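Local coordinates for peptidase S9 prolyl oligopeptidase catalytic domain-containing protein (Pyrococcus horikoshii, PDB 4HXF), which probably acts as a serine peptidase of the prolyl oligopeptidase family, an acylaminoacyl peptidase that assembles into a self-compartmentalizing hexamer, at residues 42-46 with 57-62; 266-270 with 304-308; 390-394 with 411-415; 491-495 with 522-528. All coordinates share one frame; numbering follows the deposited sequence.

Interaction 1: residues 42-46 with 57-62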
loop_
_atom_site.group_PDB
_atom_site.type_symbol
_atom_site.label_atom_id
_atom_site.label_comp_id
_atom_site.label_asym_id
_atom_site.label_seq_id
_atom_site.Cartn_x
_atom_site.Cartn_y
_atom_site.Cartn_z
ATOM N N GLU A 42 25.726 -2.556 4.359
ATOM C CA GLU A 42 25.658 -3.256 3.058
ATOM C C GLU A 42 26.761 -4.251 3.032
ATOM O O GLU A 42 27.894 -3.966 3.429
ATOM C CB GLU A 42 25.853 -2.226 1.959
ATOM C CG GLU A 42 24.782 -1.164 1.884
ATOM C CD GLU A 42 25.064 -0.032 0.903
ATOM O OE1 GLU A 42 26.208 0.085 0.490
ATOM O OE2 GLU A 42 24.166 0.816 0.666
ATOM N N ASN A 43 26.438 -5.489 2.598
ATOM C CA ASN A 43 27.334 -6.580 2.543
ATOM C C ASN A 43 27.421 -7.119 1.093
ATOM O O ASN A 43 26.395 -7.290 0.432
ATOM C CB ASN A 43 26.942 -7.773 3.415
ATOM C CG ASN A 43 26.831 -7.419 4.856
ATOM O OD1 ASN A 43 25.738 -7.571 5.456
ATOM N ND2 ASN A 43 27.854 -6.999 5.398
ATOM N N THR A 44 28.654 -7.260 0.639
ATOM C CA THR A 44 29.030 -7.826 -0.680
ATOM C C THR A 44 30.058 -8.869 -0.540
ATOM O O THR A 44 31.098 -8.650 0.083
ATOM C CB THR A 44 29.531 -6.706 -1.649
ATOM O OG1 THR A 44 28.586 -5.607 -1.691
ATOM C CG2 THR A 44 29.755 -7.239 -3.128
ATOM N N ILE A 45 29.790 -10.054 -1.085
ATOM C CA ILE A 45 30.848 -11.054 -1.116
ATOM C C ILE A 45 31.731 -10.796 -2.314
ATOM O O ILE A 45 31.244 -10.581 -3.454
ATOM C CB ILE A 45 30.247 -12.509 -1.171
ATOM C CG1 ILE A 45 29.504 -12.835 0.111
ATOM C CG2 ILE A 45 31.319 -13.520 -1.498
ATOM C CD1 ILE A 45 28.573 -14.092 -0.020
ATOM N N VAL A 46 33.041 -10.824 -2.102
ATOM C CA VAL A 46 34.023 -10.653 -3.159
ATOM C C VAL A 46 34.763 -11.958 -3.294
ATOM O O VAL A 46 35.165 -12.569 -2.295
ATOM C CB VAL A 46 35.006 -9.490 -2.831
ATOM C CG1 VAL A 46 36.018 -9.314 -4.009
ATOM C CG2 VAL A 46 34.190 -8.217 -2.516
ATOM N N PHE A 57 31.668 -10.832 -7.777
ATOM C CA PHE A 57 30.843 -10.359 -6.675
ATOM C C PHE A 57 29.540 -11.082 -6.527
ATOM O O PHE A 57 28.939 -11.527 -7.528
ATOM C CB PHE A 57 30.432 -8.905 -6.968
ATOM C CG PHE A 57 31.591 -8.006 -7.334
ATOM C CD1 PHE A 57 31.736 -7.630 -8.658
ATOM C CD2 PHE A 57 32.555 -7.690 -6.403
ATOM C CE1 PHE A 57 32.838 -6.856 -9.060
ATOM C CE2 PHE A 57 33.641 -6.919 -6.789
ATOM C CZ PHE A 57 33.790 -6.507 -8.130
ATOM N N ILE A 58 29.119 -11.185 -5.287
ATOM C CA ILE A 58 27.783 -11.648 -4.972
ATOM C C ILE A 58 27.215 -10.560 -4.087
ATOM O O ILE A 58 27.587 -10.355 -2.915
ATOM C CB ILE A 58 27.718 -13.037 -4.227
ATOM C CG1 ILE A 58 28.476 -14.103 -4.995
ATOM C CG2 ILE A 58 26.232 -13.344 -4.024
ATOM C CD1 ILE A 58 28.623 -15.461 -4.238
ATOM N N GLU A 59 26.258 -9.833 -4.624
ATOM C CA GLU A 59 25.748 -8.639 -3.972
ATOM C C GLU A 59 24.656 -8.924 -2.924
ATOM O O GLU A 59 23.942 -9.925 -3.025
ATOM C CB GLU A 59 25.359 -7.692 -5.094
ATOM C CG GLU A 59 24.920 -6.350 -4.672
ATOM C CD GLU A 59 25.906 -5.531 -3.884
ATOM O OE1 GLU A 59 26.154 -4.398 -4.330
ATOM O OE2 GLU A 59 26.364 -5.999 -2.832
ATOM N N ASP A 60 24.602 -8.087 -1.888
ATOM C CA ASP A 60 23.676 -8.182 -0.733
ATOM C C ASP A 60 23.654 -9.587 -0.104
ATOM O O ASP A 60 22.607 -10.321 -0.073
ATOM C CB ASP A 60 22.325 -7.720 -1.166
ATOM C CG ASP A 60 22.352 -6.296 -1.508
ATOM O OD1 ASP A 60 22.938 -5.535 -0.702
ATOM O OD2 ASP A 60 21.775 -5.914 -2.531
ATOM N N ALA A 61 24.844 -10.048 0.298
ATOM C CA ALA A 61 25.095 -11.416 0.744
ATOM C C ALA A 61 26.202 -11.461 1.713
ATOM O O ALA A 61 27.089 -10.560 1.718
ATOM C CB ALA A 61 25.452 -12.347 -0.477
ATOM N N SER A 62 26.234 -12.500 2.530
ATOM C CA SER A 62 27.296 -12.771 3.432
ATOM C C SER A 62 27.394 -14.260 3.709
ATOM O O SER A 62 26.722 -15.039 3.044
ATOM C CB SER A 62 27.044 -11.935 4.696
ATOM O OG SER A 62 25.953 -12.372 5.459
HETATM O O HOH W 1 23.999 -10.079 4.207
HETATM O O HOH W 2 23.433 -5.786 1.998
#
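The Phe57 ring meets Val46 at its rim: Val46 CG2 lies 4.2 Å from Phe57 CD2, close to the ring plane, and the carbonyl O of Ile45 also approaches that edge. The second flat group, the Glu59 carboxylate, takes two donors on one oxygen. Thr44 OG1 donates to Glu59 OE2 from the syn side at 2.5 Å, and the backbone N of Asp60 reaches the same oxygen from the anti side, each somewhat out of plane. Chi2 of 59° brings the carboxylate back to Thr44, and the two bonds on Glu59 OE2 hold its rotation. A magnesium ion lies about 4 Å from the Glu59 side chain; Glu42 binds magnesium in another structure of the protein, with none bound to it in this chain. Ile45 and Ile58 form an antiparallel hydrogen-bonded pair, with Ile45 N to Ile58 O and Ile58 N to Ile45 O both 2.9 Å, and their side chains meet CB to CB on the sheet face turned from Thr44, Glu59, Val46 and Phe57. Further along, Ile45 CD1 rests 3.6 Å from Ala61 CB. Beyond the paired residues Ala61 N donates to Asn43 O at 3.2 Å. Strands 40-49 and 54-59 are the hairpin that ends a four-stranded beta-propeller blade, and Ala61-Ser62 lead into the next blade. Strand 26-35 flanks the hairpin through backbone bonds at Thr44 and Val46, while Phe75 of strand 72-77 packs on Ile45, Ile58 and Ala61. Against the outermost strand lies a second subunit, whose Lys99 N donates to Glu59 OE1.

Interaction 2: residues 266-270 with 304-308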
loop_
_atom_site.group_PDB
_atom_site.type_symbol
_atom_site.label_atom_id
_atom_site.label_comp_id
_atom_site.label_asym_id
_atom_site.label_seq_id
_atom_site.Cartn_x
_atom_site.Cartn_y
_atom_site.Cartn_z
ATOM N N GLN A 266 41.918 -18.048 17.632
ATOM C CA GLN A 266 41.167 -18.743 16.620
ATOM C C GLN A 266 42.029 -19.850 16.173
ATOM O O GLN A 266 43.232 -19.746 16.214
ATOM C CB GLN A 266 40.859 -17.749 15.471
ATOM C CG GLN A 266 40.181 -18.245 14.243
ATOM C CD GLN A 266 39.808 -17.099 13.250
ATOM O OE1 GLN A 266 40.069 -15.887 13.530
ATOM N NE2 GLN A 266 39.197 -17.478 12.084
ATOM N N ALA A 267 41.459 -20.952 15.683
ATOM C CA ALA A 267 42.236 -22.008 15.167
ATOM C C ALA A 267 41.397 -22.884 14.141
ATOM O O ALA A 267 40.173 -23.021 14.268
ATOM C CB ALA A 267 42.783 -22.962 16.319
ATOM N N LYS A 268 42.115 -23.417 13.189
ATOM C CA LYS A 268 41.581 -24.327 12.129
ATOM C C LYS A 268 42.512 -25.438 11.824
ATOM O O LYS A 268 43.711 -25.282 11.849
ATOM C CB LYS A 268 41.244 -23.454 10.827
ATOM C CG LYS A 268 40.231 -22.390 10.918
ATOM C CD LYS A 268 39.910 -21.548 9.611
ATOM C CE LYS A 268 38.873 -20.412 9.937
ATOM N NZ LYS A 268 38.199 -19.804 8.695
ATOM N N ILE A 269 42.003 -26.583 11.373
ATOM C CA ILE A 269 42.852 -27.697 10.982
ATOM C C ILE A 269 42.562 -27.993 9.515
ATOM O O ILE A 269 41.425 -28.018 9.078
ATOM C CB ILE A 269 42.611 -28.940 11.950
ATOM C CG1 ILE A 269 43.511 -30.150 11.715
ATOM C CG2 ILE A 269 41.152 -29.400 11.946
ATOM C CD1 ILE A 269 43.587 -31.138 12.904
ATOM N N ARG A 270 43.614 -28.178 8.770
ATOM C CA ARG A 270 43.395 -28.576 7.335
ATOM C C ARG A 270 44.557 -29.465 7.009
ATOM O O ARG A 270 45.694 -29.044 7.179
ATOM C CB ARG A 270 43.272 -27.360 6.384
ATOM C CG ARG A 270 41.855 -26.702 6.251
ATOM C CD ARG A 270 41.792 -25.241 6.774
ATOM N NE ARG A 270 40.477 -24.559 6.682
ATOM C CZ ARG A 270 39.421 -24.856 7.462
ATOM N NH1 ARG A 270 38.276 -24.143 7.352
ATOM N NH2 ARG A 270 39.518 -25.856 8.377
ATOM N N MET A 304 42.822 -10.811 12.279
ATOM C CA MET A 304 41.467 -10.847 12.586
ATOM C C MET A 304 40.714 -12.064 12.086
ATOM O O MET A 304 39.642 -12.389 12.605
ATOM C CB MET A 304 40.826 -9.597 12.000
ATOM C CG MET A 304 41.326 -8.350 12.634
ATOM S SD MET A 304 41.017 -8.289 14.408
ATOM C CE MET A 304 39.267 -8.276 14.608
ATOM N N GLY A 305 41.280 -12.766 11.133
ATOM C CA GLY A 305 40.604 -13.913 10.502
ATOM C C GLY A 305 41.562 -14.500 9.542
ATOM O O GLY A 305 42.609 -13.874 9.077
ATOM N N PHE A 306 41.395 -15.796 9.271
ATOM C CA PHE A 306 42.267 -16.460 8.360
ATOM C C PHE A 306 41.583 -17.775 7.831
ATOM O O PHE A 306 40.537 -18.219 8.366
ATOM C CB PHE A 306 43.650 -16.755 8.964
ATOM C CG PHE A 306 43.608 -17.672 10.210
ATOM C CD1 PHE A 306 43.468 -17.123 11.488
ATOM C CD2 PHE A 306 43.574 -19.038 10.078
ATOM C CE1 PHE A 306 43.329 -17.938 12.573
ATOM C CE2 PHE A 306 43.370 -19.863 11.209
ATOM C CZ PHE A 306 43.278 -19.277 12.454
ATOM N N ASP A 307 42.122 -18.268 6.757
ATOM C CA ASP A 307 41.682 -19.577 6.212
ATOM C C ASP A 307 42.769 -20.159 5.437
ATOM O O ASP A 307 43.712 -19.499 4.916
ATOM C CB ASP A 307 40.416 -19.471 5.364
ATOM C CG ASP A 307 39.623 -20.823 5.254
ATOM O OD1 ASP A 307 39.859 -21.797 6.048
ATOM O OD2 ASP A 307 38.755 -20.992 4.359
ATOM N N ALA A 308 42.747 -21.509 5.319
ATOM C CA ALA A 308 43.773 -22.170 4.685
ATOM C C ALA A 308 43.229 -23.467 3.971
ATOM O O ALA A 308 42.348 -24.190 4.483
ATOM C CB ALA A 308 44.800 -22.669 5.744
HETATM O O HOH W 3 38.411 -16.129 10.062
HETATM O O HOH W 4 39.080 -24.069 3.738
HETATM O O HOH W 5 36.377 -22.519 5.183
#
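Segments 266-270 and 304-308 run side by side in the same direction, their axes 7.9 Å apart and only 6° from parallel, a spacing bridged by side chains. The Phe306 ring lies between the strands, against Gln266, Ala267 and Lys268. Its CG takes the sterically demanding place between backbone N and carbonyl carbon (chi1 61°), which swings the ring toward the partner strand. Gln266, coming from the opposite direction, lays its chain against the ring, CG 3.6 Å from Phe306 CE1, with NE2 over one face near the rim; CA of Ala267 meets the ring edge. A water held by Gln266 NE2, 2.6 Å away, also accepts from Phe306 N. These are the first strands of two successive four-stranded sheets among seven, the innermost strands of adjoining blades in a seven-bladed beta-propeller, so the contact stitches neighbouring blades together beside the central axis. Lys268 stretches fully extended past Phe306, and its NZ donates to Phe306 O at 2.8 Å in the carbonyl plane; Asp307 OD1, 3.7 Å from the same NZ, gives a long salt bridge. Arg270 holds OD1 more firmly, NE to Asp307 OD1 2.9 Å, meeting the oxygen nearly head-on to its C-O bond, and NH1 adds a weak bond. Guanidinium and carboxylate planes stand 65° apart. Arg270 NH2 forms a salt bridge with Asp223 and also donates to Ile269 O in the guanidinium plane; Asp223 accepts from Ile269 N as well. Asp307 OD2 is taken up by Thr22 N and by a water that links it weakly to Arg270 NH1.

Interaction 3: residues 390-394 with 411-415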
loop_
_atom_site.group_PDB
_atom_site.type_symbol
_atom_site.label_atom_id
_atom_site.label_comp_id
_atom_site.label_asym_id
_atom_site.label_seq_id
_atom_site.Cartn_x
_atom_site.Cartn_y
_atom_site.Cartn_z
ATOM N N GLY A 390 40.208 -8.348 28.330
ATOM C CA GLY A 390 40.473 -7.731 27.046
ATOM C C GLY A 390 41.936 -7.395 26.809
ATOM O O GLY A 390 42.776 -7.712 27.638
ATOM N N MET A 391 42.216 -6.730 25.692
ATOM C CA MET A 391 43.604 -6.424 25.409
ATOM C C MET A 391 43.668 -5.244 24.440
ATOM O O MET A 391 42.953 -5.252 23.405
ATOM C CB MET A 391 44.276 -7.634 24.781
ATOM C CG MET A 391 45.815 -7.459 24.649
ATOM S SD MET A 391 46.636 -8.838 23.870
ATOM C CE MET A 391 46.073 -8.569 22.178
ATOM N N TYR A 392 44.442 -4.221 24.791
ATOM C CA TYR A 392 44.769 -3.156 23.881
ATOM C C TYR A 392 46.149 -3.442 23.251
ATOM O O TYR A 392 46.959 -4.215 23.745
ATOM C CB TYR A 392 44.931 -1.810 24.604
ATOM C CG TYR A 392 43.622 -1.049 24.876
ATOM C CD1 TYR A 392 43.515 -0.252 26.007
ATOM C CD2 TYR A 392 42.594 -1.026 23.963
ATOM C CE1 TYR A 392 42.359 0.454 26.288
ATOM C CE2 TYR A 392 41.426 -0.284 24.222
ATOM C CZ TYR A 392 41.354 0.483 25.396
ATOM O OH TYR A 392 40.194 1.172 25.612
ATOM N N GLY A 393 46.307 -2.771 22.118
ATOM C CA GLY A 393 47.587 -2.777 21.450
ATOM C C GLY A 393 47.480 -2.275 20.026
ATOM O O GLY A 393 47.549 -1.034 19.778
ATOM N N TYR A 394 47.410 -3.220 19.101
ATOM C CA TYR A 394 47.572 -2.926 17.649
ATOM C C TYR A 394 46.389 -3.212 16.746
ATOM O O TYR A 394 46.537 -3.727 15.638
ATOM C CB TYR A 394 48.874 -3.564 17.159
ATOM C CG TYR A 394 50.046 -3.171 18.012
ATOM C CD1 TYR A 394 50.721 -4.149 18.802
ATOM C CD2 TYR A 394 50.559 -1.930 17.941
ATOM C CE1 TYR A 394 51.803 -3.799 19.633
ATOM C CE2 TYR A 394 51.625 -1.563 18.763
ATOM C CZ TYR A 394 52.279 -2.519 19.528
ATOM O OH TYR A 394 53.338 -2.035 20.275
ATOM N N VAL A 411 46.123 7.849 26.034
ATOM C CA VAL A 411 46.981 6.948 26.821
ATOM C C VAL A 411 46.186 5.729 27.216
ATOM O O VAL A 411 45.041 5.796 27.596
ATOM C CB VAL A 411 47.642 7.634 28.026
ATOM C CG1 VAL A 411 46.726 8.156 29.026
ATOM C CG2 VAL A 411 48.670 6.654 28.723
ATOM N N TYR A 412 46.819 4.580 27.163
ATOM C CA TYR A 412 46.122 3.322 27.464
ATOM C C TYR A 412 47.144 2.179 27.800
ATOM O O TYR A 412 48.277 2.174 27.276
ATOM C CB TYR A 412 45.243 2.916 26.294
ATOM C CG TYR A 412 45.868 2.710 24.909
ATOM C CD1 TYR A 412 45.985 3.736 23.989
ATOM C CD2 TYR A 412 46.357 1.491 24.545
ATOM C CE1 TYR A 412 46.569 3.491 22.781
ATOM C CE2 TYR A 412 46.896 1.255 23.252
ATOM C CZ TYR A 412 46.949 2.306 22.395
ATOM O OH TYR A 412 47.507 2.001 21.154
ATOM N N VAL A 413 46.755 1.314 28.748
ATOM C CA VAL A 413 47.683 0.255 29.175
ATOM C C VAL A 413 46.961 -1.069 29.207
ATOM O O VAL A 413 45.733 -1.147 29.152
ATOM C CB VAL A 413 48.310 0.563 30.593
ATOM C CG1 VAL A 413 48.849 2.057 30.581
ATOM C CG2 VAL A 413 47.265 0.316 31.792
ATOM N N ASN A 414 47.770 -2.141 29.408
ATOM C CA ASN A 414 47.186 -3.466 29.700
ATOM C C ASN A 414 47.446 -3.801 31.181
ATOM O O ASN A 414 48.534 -4.305 31.549
ATOM C CB ASN A 414 47.793 -4.518 28.779
ATOM C CG ASN A 414 47.158 -4.545 27.401
ATOM O OD1 ASN A 414 45.952 -4.270 27.278
ATOM N ND2 ASN A 414 47.933 -4.940 26.334
ATOM N N PRO A 415 46.484 -3.504 32.054
ATOM C CA PRO A 415 46.749 -3.782 33.492
ATOM C C PRO A 415 46.683 -5.278 33.719
ATOM O O PRO A 415 46.188 -6.051 32.839
ATOM C CB PRO A 415 45.569 -3.115 34.198
ATOM C CG PRO A 415 44.542 -3.003 33.164
ATOM C CD PRO A 415 45.171 -2.863 31.790
#
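Segment 390-394 is an irregular loop that passes the C-terminal end of strand 409-413, coming nearest at Tyr392 and Asn414, whose CA atoms are 6.3 Å apart. In this alpha/beta hydrolase fold the loop follows strand 378-384 and leads to helix 398-405, from which the chain returns as strand 409-413, parallel to 378-384 and beside it; the contact therefore joins the loop that leaves the first strand of a beta-alpha-beta crossover to the C-terminal end of the second. Tyr392 and Tyr412 form a T-shaped pair, with the edge of Tyr412 directed at the face of Tyr392, centroids 5.1 Å apart and planes at 68°. The closest atoms of the two side chains are Tyr412 CD2 and Tyr392 CB, 3.6 Å apart. Chi1 of 58° sets the Tyr412 ring between its own backbone N and carbonyl carbon, projecting toward the loop. There Tyr412 OH lies 3.3 Å from Gly393 O, at most a weak bond, since another acceptor is within reach of the proton. Around the pair, His385 stands edge-to-face with Tyr392, and Trp366 lies nearly parallel to Tyr412, so the rings belong to a larger aromatic cluster. Gly393 has a backbone shape in which a side chain would collide with the carbonyl oxygen of Tyr392. Polar closure comes from Asn414, whose amide holds both backbone groups of Tyr392. ND2 donates to Tyr392 O at 2.9 Å, tilted from the carbonyl plane, and is also bonded to Tyr421 OH. The return bond runs from Tyr392 N to Asn414 OD1, 2.9 Å long and 165° at the hydrogen, in plane on a lone pair.

Interaction 4: residues 491-495 with 522-528. With Y3A (N-[(benzyloxy)carbonyl]glycyl-N-[(2S,3R)-4-chloro-3-hydroxy-1-phenylbutan-2-yl]glycinamide), chain B.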
loop_
_atom_site.group_PDB
_atom_site.type_symbol
_atom_site.label_atom_id
_atom_site.label_comp_id
_atom_site.label_asym_id
_atom_site.label_seq_id
_atom_site.Cartn_x
_atom_site.Cartn_y
_atom_site.Cartn_z
ATOM N N ILE A 491 29.751 -1.206 34.712
ATOM C CA ILE A 491 29.280 -1.696 35.987
ATOM C C ILE A 491 29.475 -0.662 37.062
ATOM O O ILE A 491 30.533 -0.099 37.204
ATOM C CB ILE A 491 30.044 -3.011 36.377
ATOM C CG1 ILE A 491 29.916 -4.088 35.326
ATOM C CG2 ILE A 491 29.534 -3.507 37.760
ATOM C CD1 ILE A 491 31.197 -4.197 34.430
ATOM N N SER A 492 28.391 -0.418 37.788
ATOM C CA SER A 492 28.352 0.331 39.037
ATOM C C SER A 492 28.085 -0.542 40.284
ATOM O O SER A 492 28.490 -0.088 41.358
ATOM C CB SER A 492 27.402 1.553 39.070
ATOM O OG SER A 492 26.051 1.190 38.937
ATOM N N TYR A 493 27.401 -1.670 40.122
ATOM C CA TYR A 493 27.119 -2.536 41.223
ATOM C C TYR A 493 27.214 -3.980 40.901
ATOM O O TYR A 493 26.388 -4.523 40.122
ATOM C CB TYR A 493 25.716 -2.199 41.817
ATOM C CG TYR A 493 25.284 -2.884 43.090
ATOM C CD1 TYR A 493 26.243 -3.497 43.964
ATOM C CD2 TYR A 493 23.998 -2.866 43.545
ATOM C CE1 TYR A 493 25.883 -4.097 45.139
ATOM C CE2 TYR A 493 23.631 -3.455 44.713
ATOM C CZ TYR A 493 24.561 -4.106 45.533
ATOM O OH TYR A 493 24.205 -4.628 46.711
ATOM N N TRP A 494 28.235 -4.668 41.461
ATOM C CA TRP A 494 28.402 -6.062 41.117
ATOM C C TRP A 494 27.244 -6.972 41.481
ATOM O O TRP A 494 27.033 -8.015 40.792
ATOM C CB TRP A 494 29.719 -6.624 41.684
ATOM C CG TRP A 494 30.904 -5.954 41.061
ATOM C CD1 TRP A 494 31.800 -5.092 41.660
ATOM C CD2 TRP A 494 31.366 -6.160 39.709
ATOM N NE1 TRP A 494 32.778 -4.736 40.733
ATOM C CE2 TRP A 494 32.508 -5.308 39.540
ATOM C CE3 TRP A 494 30.903 -6.883 38.644
ATOM C CZ2 TRP A 494 33.249 -5.265 38.362
ATOM C CZ3 TRP A 494 31.645 -6.843 37.465
ATOM C CH2 TRP A 494 32.769 -6.017 37.331
ATOM N N LEU A 495 26.489 -6.709 42.528
ATOM C CA LEU A 495 25.499 -7.676 42.919
ATOM C C LEU A 495 24.408 -7.777 41.865
ATOM O O LEU A 495 23.947 -8.879 41.525
ATOM C CB LEU A 495 24.821 -7.362 44.264
ATOM C CG LEU A 495 23.962 -8.476 44.826
ATOM C CD1 LEU A 495 24.700 -9.773 45.113
ATOM C CD2 LEU A 495 23.265 -8.121 46.116
ATOM N N TYR A 522 31.083 -7.479 46.963
ATOM C CA TYR A 522 30.116 -7.008 46.019
ATOM C C TYR A 522 29.708 -5.550 46.247
ATOM O O TYR A 522 29.248 -4.886 45.319
ATOM C CB TYR A 522 28.862 -7.916 46.025
ATOM C CG TYR A 522 29.139 -9.143 45.168
ATOM C CD1 TYR A 522 29.887 -10.243 45.669
ATOM C CD2 TYR A 522 28.688 -9.247 43.901
ATOM C CE1 TYR A 522 30.105 -11.346 44.893
ATOM C CE2 TYR A 522 28.962 -10.358 43.093
ATOM C CZ TYR A 522 29.661 -11.423 43.623
ATOM O OH TYR A 522 29.964 -12.487 42.795
ATOM N N ARG A 523 29.850 -5.093 47.497
ATOM C CA ARG A 523 29.675 -3.671 47.797
ATOM C C ARG A 523 31.009 -2.945 47.809
ATOM O O ARG A 523 31.124 -1.848 47.236
ATOM C CB ARG A 523 29.046 -3.529 49.199
ATOM C CG ARG A 523 27.521 -3.821 49.208
ATOM C CD ARG A 523 27.079 -3.975 50.684
ATOM N NE ARG A 523 27.381 -2.701 51.381
ATOM C CZ ARG A 523 26.479 -1.722 51.603
ATOM N NH1 ARG A 523 25.146 -1.879 51.297
ATOM N NH2 ARG A 523 26.906 -0.594 52.191
ATOM N N LYS A 524 32.041 -3.540 48.411
ATOM C CA LYS A 524 33.316 -2.906 48.546
ATOM C C LYS A 524 33.972 -2.499 47.209
ATOM O O LYS A 524 34.664 -1.465 47.163
ATOM C CB LYS A 524 34.363 -3.781 49.326
ATOM C CG LYS A 524 35.767 -3.235 49.374
ATOM C CD LYS A 524 36.835 -4.166 50.046
ATOM C CE LYS A 524 38.286 -3.727 49.672
ATOM N NZ LYS A 524 39.367 -4.720 50.048
ATOM N N LEU A 525 33.810 -3.315 46.190
ATOM C CA LEU A 525 34.403 -3.012 44.928
ATOM C C LEU A 525 33.435 -2.412 43.879
ATOM O O LEU A 525 33.716 -2.414 42.676
ATOM C CB LEU A 525 35.054 -4.249 44.346
ATOM C CG LEU A 525 36.033 -4.855 45.348
ATOM C CD1 LEU A 525 36.510 -6.231 44.745
ATOM C CD2 LEU A 525 37.176 -3.886 45.720
ATOM N N SER A 526 32.290 -1.867 44.355
ATOM C CA SER A 526 31.294 -1.312 43.470
ATOM C C SER A 526 31.269 0.209 43.541
ATOM O O SER A 526 31.041 0.759 44.629
ATOM C CB SER A 526 29.890 -1.848 43.874
ATOM O OG SER A 526 29.727 -3.246 43.475
ATOM N N PRO A 527 31.425 0.879 42.408
ATOM C CA PRO A 527 31.386 2.381 42.374
ATOM C C PRO A 527 30.126 3.015 43.016
ATOM O O PRO A 527 30.280 4.075 43.606
ATOM C CB PRO A 527 31.474 2.723 40.889
ATOM C CG PRO A 527 32.226 1.532 40.314
ATOM C CD PRO A 527 31.865 0.347 41.121
ATOM N N LEU A 528 28.987 2.347 42.883
ATOM C CA LEU A 528 27.737 2.897 43.392
ATOM C C LEU A 528 27.859 3.377 44.819
ATOM O O LEU A 528 27.352 4.459 45.178
ATOM C CB LEU A 528 26.574 1.885 43.250
ATOM C CG LEU A 528 25.190 2.472 43.531
ATOM C CD1 LEU A 528 24.829 3.371 42.390
ATOM C CD2 LEU A 528 24.148 1.295 43.605
HETATM N N3 Y3A B . 33.496 -11.260 27.971
HETATM C CA3 Y3A B . 33.517 -10.611 29.296
HETATM C C3 Y3A B . 32.488 -9.479 29.203
HETATM O O3 Y3A B . 31.571 -9.373 28.415
HETATM C C4 Y3A B . 32.552 -6.086 28.976
HETATM O O4 Y3A B . 33.870 -5.853 29.316
HETATM C CA4 Y3A B . 31.977 -7.067 29.982
HETATM N N4 Y3A B . 32.915 -8.221 30.004
HETATM C CB4 Y3A B . 32.042 -6.626 31.474
HETATM C CG4 Y3A B . 31.482 -7.632 32.425
HETATM C CD1 Y3A B . 30.142 -8.047 32.459
HETATM C CD2 Y3A B . 32.312 -8.160 33.405
HETATM C CE1 Y3A B . 29.653 -8.963 33.372
HETATM C CE2 Y3A B . 31.841 -9.085 34.325
HETATM C CZ4 Y3A B . 30.546 -9.498 34.289
HETATM C C15 Y3A B . 32.098 -6.293 27.483
#
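Trp494 packs against Tyr522 at the apolar centre, its CB 3.6 Å from Tyr522 CD2. CG of Trp494 stands anti to the carbonyl carbon (chi1 -65°), which places the indole on the side of its backbone N, with Ile491 CG2 3.6 Å above the middle of the ring. Leu495 extends this patch, CD1 against Tyr522 CD2, and its backbone N meets the tyrosine ring at the edge, in plane. On the far flank Tyr493 CD2 touches Leu528 CD2, while Ser526 OG and Tyr522 O lie at the edge of the Tyr493 ring. Outward from there, polar bonds fix the two backbones. Trp494 N donates to Ser526 OG at 2.9 Å and nearly straight, 168°, and the hydroxyl in turn donates to Tyr522 O. The serine thus ties the start of helix 494-500, whose N-cap position is Tyr493, to the end of helix 521-524. Leu528 N closes on Ser492 O, also at 2.9 Å. A weak, bent bond joins Trp494 NE1 to Leu525 O, an oxygen that is also bonded to Tyr470 OH. At the subunit interface Tyr493 OH bonds to Tyr493 OH of a third subunit, and Arg523 NH2 to Leu517 O of that subunit. On the opposite side the inhibitor's phenylalanine-derived side chain approaches: Ile491 CD1 is 3.9 Å from Y3A CB4, and Trp494 CZ3 meets Y3A CE2 near the indole plane. Ile491 and Trp494 thereby form part of the ligand pocket, consistent with the S1 specificity pocket of a prolyl oligopeptidase-type catalytic domain.

How the interactions relate
From the N terminus the four contacts follow one another in series; none nests in or crosses another. Interaction 1 closes the short turn of a hairpin in the first propeller blade. Interaction 2 closes a loop of 33 residues, holding the rest of one blade, and joins that blade to the last one; its centre is 21 Å from that of interaction 1. In the hydrolase domain, interaction 3 closes a crossover around helix 398-405, coming within about 7 Å of interaction 2 at nearest atoms. Interaction 4 closes a segment containing helices 494-500 and 504-511, on the opposite side of the chain's centre from both propeller contacts, beside the bound inhibitor.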